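Local coordinates for endoglucanase E (Clostridium thermocellum, PDB 2WAO), which probably removes acetyl groups from plant cell-wall polysaccharides through this family 2 carbohydrate esterase domain, whose active site also binds cello-oligosaccharides such as cellohexaose, at residues 131-136 with 172-177. Residues are numbered along the deposited sequence; the frame is centred on the assembly and turned at random. Where two conformers were deposited one is given.
Sequences SITCAY and MIAWSG. With BGC (beta-D-glucopyranose), chain B; BGC (beta-D-glucopyranose), chain C; FMT (formic acid), chain D.
Ser131 comes within 3.0 Å of Gly177, measured from OG to the backbone N, and its CA stands 3.8 Å from that of Ser176. With OG anti to the carbonyl carbon (chi1 -55°), the hydroxyl turns into the glycan pocket, where O6 of the chain B glucose donates a hydrogen bond to Ser131 OG over 2.6 Å. A formate, probably from the crystallisation liquor, takes a hydrogen bond at O1 from Gly177 N (3.1 Å) and a weak one from Ser131 N; its Ser131 OG contact is doubtfully short. By position in the sequence and fold, Ser131 is consistent with the GDSL-type nucleophile, and the two N-H groups with part of an oxyanion hole. Thr133 sets OG1 3.6 Å from Ala174 CB. Beside it, Cys134 drops its side chain onto the strand end, SG 3.6 Å from the same Ala174 CB. Ala135, with positive phi (62°), ends the helical turn in a Schellman motif, closed by Tyr136 N to Ser131 O and Ala135 N to Ile132 O. Tyr136 then presents its ring edge to Ser176 OG, 3.3 Å from CD1; that hydroxyl is hydrogen-bonded to Glu96, and Tyr136 OH to Asp308. Overall, the short helix 131-134 follows strand 123-129 and lies over the end of its parallel neighbour, outermost strand 168-174, with Tyr158 of helix 158-165 touching Ile132 and Thr133 and helix 313-331 touching Ile132 and Ala135.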
ATOM      1  N   SER A 131       4.266   7.926  -3.148  1.00  4.66           N
ATOM      2  CA  SER A 131       3.710   8.576  -1.960  0.75  5.21           C
ATOM      3  C   SER A 131       2.203   8.502  -1.922  1.00  4.51           C
ATOM      4  O   SER A 131       1.626   8.438  -0.862  1.00  4.25           O
ATOM      5  CB  SER A 131       4.105  10.053  -1.909  0.75  5.92           C
ATOM      6  OG  SER A 131       5.517  10.193  -1.975  0.75  7.66           O
ATOM      7  N   ILE A 132       1.573   8.537  -3.116  1.00  4.13           N
ATOM      8  CA  ILE A 132       0.130   8.543  -3.232  1.00  3.78           C
ATOM      9  C   ILE A 132      -0.385   7.201  -2.676  1.00  4.40           C
ATOM     10  O   ILE A 132      -1.331   7.177  -1.894  1.00  4.03           O
ATOM     11  CB  ILE A 132      -0.316   8.752  -4.704  1.00  2.83           C
ATOM     12  CG1 ILE A 132       0.168  10.138  -5.206  1.00  5.05           C
ATOM     13  CG2 ILE A 132      -1.901   8.731  -4.768  1.00  5.48           C
ATOM     14  CD1 ILE A 132       0.194  10.259  -6.727  1.00  6.78           C
ATOM     15  N   THR A 133       0.269   6.095  -3.025  1.00  4.02           N
ATOM     16  CA  THR A 133      -0.218   4.791  -2.504  1.00  4.51           C
ATOM     17  C   THR A 133       0.159   4.483  -1.079  1.00  5.57           C
ATOM     18  O   THR A 133      -0.582   3.816  -0.356  1.00  6.56           O
ATOM     19  CB  THR A 133      -0.259   3.604  -3.568  1.00  8.47           C
ATOM     20  OG1 THR A 133       0.158   2.304  -3.086  1.00 10.55           O
ATOM     21  CG2 THR A 133       0.108   3.963  -4.876  1.00  2.16           C
ATOM     22  N   CYS A 134       1.236   5.099  -0.627  1.00  2.73           N
ATOM     23  CA  CYS A 134       1.588   5.172   0.820  1.00  4.38           C
ATOM     24  C   CYS A 134       0.572   5.990   1.653  1.00  4.78           C
ATOM     25  O   CYS A 134       0.562   5.876   2.887  1.00  6.29           O
ATOM     26  CB  CYS A 134       2.993   5.803   0.973  1.00  4.50           C
ATOM     27  SG  CYS A 134       4.320   4.693   0.418  1.00  7.67           S
ATOM     28  N   ALA A 135      -0.237   6.825   0.986  1.00  3.57           N
ATOM     29  CA  ALA A 135      -1.150   7.779   1.641  1.00  4.52           C
ATOM     30  C   ALA A 135      -0.356   8.801   2.493  1.00  4.94           C
ATOM     31  O   ALA A 135      -0.858   9.235   3.540  1.00  4.03           O
ATOM     32  CB  ALA A 135      -2.190   7.076   2.529  1.00  4.38           C
ATOM     33  N   TYR A 136       0.868   9.131   2.059  1.00  4.09           N
ATOM     34  CA  TYR A 136       1.647  10.275   2.595  1.00  4.10           C
ATOM     35  C   TYR A 136       0.705  11.463   2.884  1.00  4.05           C
ATOM     36  O   TYR A 136      -0.029  11.958   1.993  1.00  3.51           O
ATOM     37  CB  TYR A 136       2.670  10.663   1.522  1.00  4.24           C
ATOM     38  CG  TYR A 136       3.642  11.812   1.767  1.00  4.52           C
ATOM     39  CD1 TYR A 136       5.019  11.607   1.571  1.00  7.29           C
ATOM     40  CD2 TYR A 136       3.199  13.103   2.060  1.00  2.27           C
ATOM     41  CE1 TYR A 136       5.909  12.617   1.721  1.00  7.15           C
ATOM     42  CE2 TYR A 136       4.135  14.175   2.251  1.00  3.18           C
ATOM     43  CZ  TYR A 136       5.462  13.911   2.023  1.00  5.74           C
ATOM     44  OH  TYR A 136       6.396  14.914   2.135  1.00  6.82           O
ATOM     45  N   MET A 172       0.760  -3.601  -0.513  1.00  5.86           N
ATOM     46  CA  MET A 172       1.039  -2.231  -0.958  0.50  6.69           C
ATOM     47  C   MET A 172       2.542  -1.981  -1.081  1.00  6.13           C
ATOM     48  O   MET A 172       3.219  -1.597  -0.109  1.00  6.69           O
ATOM     49  CB  MET A 172       0.357  -1.181  -0.053  0.50  6.87           C
ATOM     50  CG  MET A 172      -1.171  -1.292   0.015  0.50  7.72           C
ATOM     51  SD  MET A 172      -1.947  -0.325   1.347  0.50 11.63           S
ATOM     52  CE  MET A 172      -1.751   1.393   0.807  0.50  2.00           C
ATOM     53  N   ILE A 173       3.043  -2.180  -2.293  1.00  4.77           N
ATOM     54  CA  ILE A 173       4.475  -2.112  -2.545  1.00  5.20           C
ATOM     55  C   ILE A 173       4.786  -0.694  -3.005  1.00  5.16           C
ATOM     56  O   ILE A 173       4.819  -0.398  -4.207  1.00  3.75           O
ATOM     57  CB  ILE A 173       4.950  -3.232  -3.518  1.00  5.65           C
ATOM     58  CG1 ILE A 173       4.436  -4.611  -3.030  1.00  7.30           C
ATOM     59  CG2 ILE A 173       6.467  -3.185  -3.604  1.00  5.09           C
ATOM     60  CD1 ILE A 173       4.744  -4.909  -1.520  1.00  7.28           C
ATOM     61  N   ALA A 174       4.990   0.189  -2.020  1.00  4.44           N
ATOM     62  CA  ALA A 174       5.006   1.633  -2.323  1.00  3.73           C
ATOM     63  C   ALA A 174       6.056   2.311  -1.462  1.00  3.36           C
ATOM     64  O   ALA A 174       6.288   1.926  -0.323  1.00  3.77           O
ATOM     65  CB  ALA A 174       3.647   2.215  -2.095  1.00  4.04           C
ATOM     66  N   TRP A 175       6.656   3.344  -2.013  1.00  2.89           N
ATOM     67  CA  TRP A 175       7.779   4.037  -1.342  1.00  2.95           C
ATOM     68  C   TRP A 175       7.668   5.498  -1.713  1.00  2.95           C
ATOM     69  O   TRP A 175       7.666   5.836  -2.910  1.00  3.00           O
ATOM     70  CB  TRP A 175       9.097   3.456  -1.875  1.00  3.15           C
ATOM     71  CG  TRP A 175      10.298   3.880  -1.067  1.00  5.11           C
ATOM     72  CD1 TRP A 175      10.937   5.087  -1.131  1.00  9.28           C
ATOM     73  CD2 TRP A 175      11.017   3.076  -0.124  1.00  5.23           C
ATOM     74  NE1 TRP A 175      12.025   5.088  -0.257  1.00  5.32           N
ATOM     75  CE2 TRP A 175      12.095   3.861   0.360  1.00  8.01           C
ATOM     76  CE3 TRP A 175      10.843   1.753   0.378  1.00  9.12           C
ATOM     77  CZ2 TRP A 175      13.003   3.384   1.346  1.00  8.57           C
ATOM     78  CZ3 TRP A 175      11.749   1.275   1.347  1.00  8.80           C
ATOM     79  CH2 TRP A 175      12.830   2.087   1.806  1.00  8.54           C
ATOM     80  N   SER A 176       7.539   6.366  -0.708  1.00  3.65           N
ATOM     81  CA  SER A 176       7.341   7.808  -0.955  1.00  5.34           C
ATOM     82  C   SER A 176       8.501   8.405  -1.758  1.00  5.13           C
ATOM     83  O   SER A 176       9.668   8.108  -1.481  1.00  5.53           O
ATOM     84  CB  SER A 176       7.137   8.564   0.348  1.00  5.58           C
ATOM     85  OG  SER A 176       5.785   8.480   0.742  1.00  6.65           O
ATOM     86  N   GLY A 177       8.162   9.167  -2.796  1.00  4.94           N
ATOM     87  CA  GLY A 177       9.152   9.837  -3.660  1.00  5.54           C
ATOM     88  C   GLY A 177       9.784   8.986  -4.756  1.00  4.60           C
ATOM     89  O   GLY A 177      10.597   9.496  -5.510  1.00  4.98           O
TER
HETATM   90  C2  BGC B   4       7.882  16.927  -0.675  1.00 13.82           C
HETATM   91  C3  BGC B   4       9.087  16.017  -0.481  1.00 13.03           C
HETATM   92  C4  BGC B   4       8.678  14.560  -0.724  1.00 11.36           C
HETATM   93  C5  BGC B   4       8.037  14.449  -2.126  1.00 12.26           C
HETATM   94  C6  BGC B   4       7.650  13.020  -2.555  1.00 14.52           C
HETATM   95  C1  BGC B   4       7.264  16.681  -2.048  1.00 12.63           C
HETATM   96  O2  BGC B   4       8.283  18.288  -0.485  1.00 14.16           O
HETATM   97  O3  BGC B   4       9.590  16.166   0.853  1.00 15.14           O
HETATM   98  O4  BGC B   4       9.873  13.956  -0.740  1.00 13.99           O
HETATM   99  O5  BGC B   4       6.907  15.318  -2.178  1.00 11.79           O
HETATM  100  O6  BGC B   4       6.707  12.505  -1.631  1.00 16.86           O
HETATM  101  C2  BGC C   5      11.262  12.013  -0.320  1.00 19.12           C
HETATM  102  C3  BGC C   5      11.421  10.819   0.629  1.00 21.72           C
HETATM  103  C4  BGC C   5      11.161  11.227   2.081  1.00 21.69           C
HETATM  104  C5  BGC C   5       9.775  11.836   2.166  1.00 20.73           C
HETATM  105  C6  BGC C   5       9.363  12.164   3.612  1.00 19.68           C
HETATM  106  C1  BGC C   5       9.954  12.734  -0.014  1.00 17.70           C
HETATM  107  O2  BGC C   5      11.309  11.611  -1.682  1.00 14.83           O
HETATM  108  O3  BGC C   5      12.676  10.196   0.443  1.00 23.01           O
HETATM  109  O4  BGC C   5      11.175  10.078   2.904  1.00 27.21           O
HETATM  110  O5  BGC C   5       9.858  13.007   1.371  1.00 18.85           O
HETATM  111  O6  BGC C   5       9.906  13.395   4.009  1.00 22.92           O
HETATM  112  C   FMT D1340       5.091  10.315  -5.266  0.50 27.84           C
HETATM  113  O1  FMT D1340       5.894  10.590  -4.362  0.50 27.26           O
HETATM  114  O2  FMT D1340       3.943  10.756  -5.413  0.50 27.99           O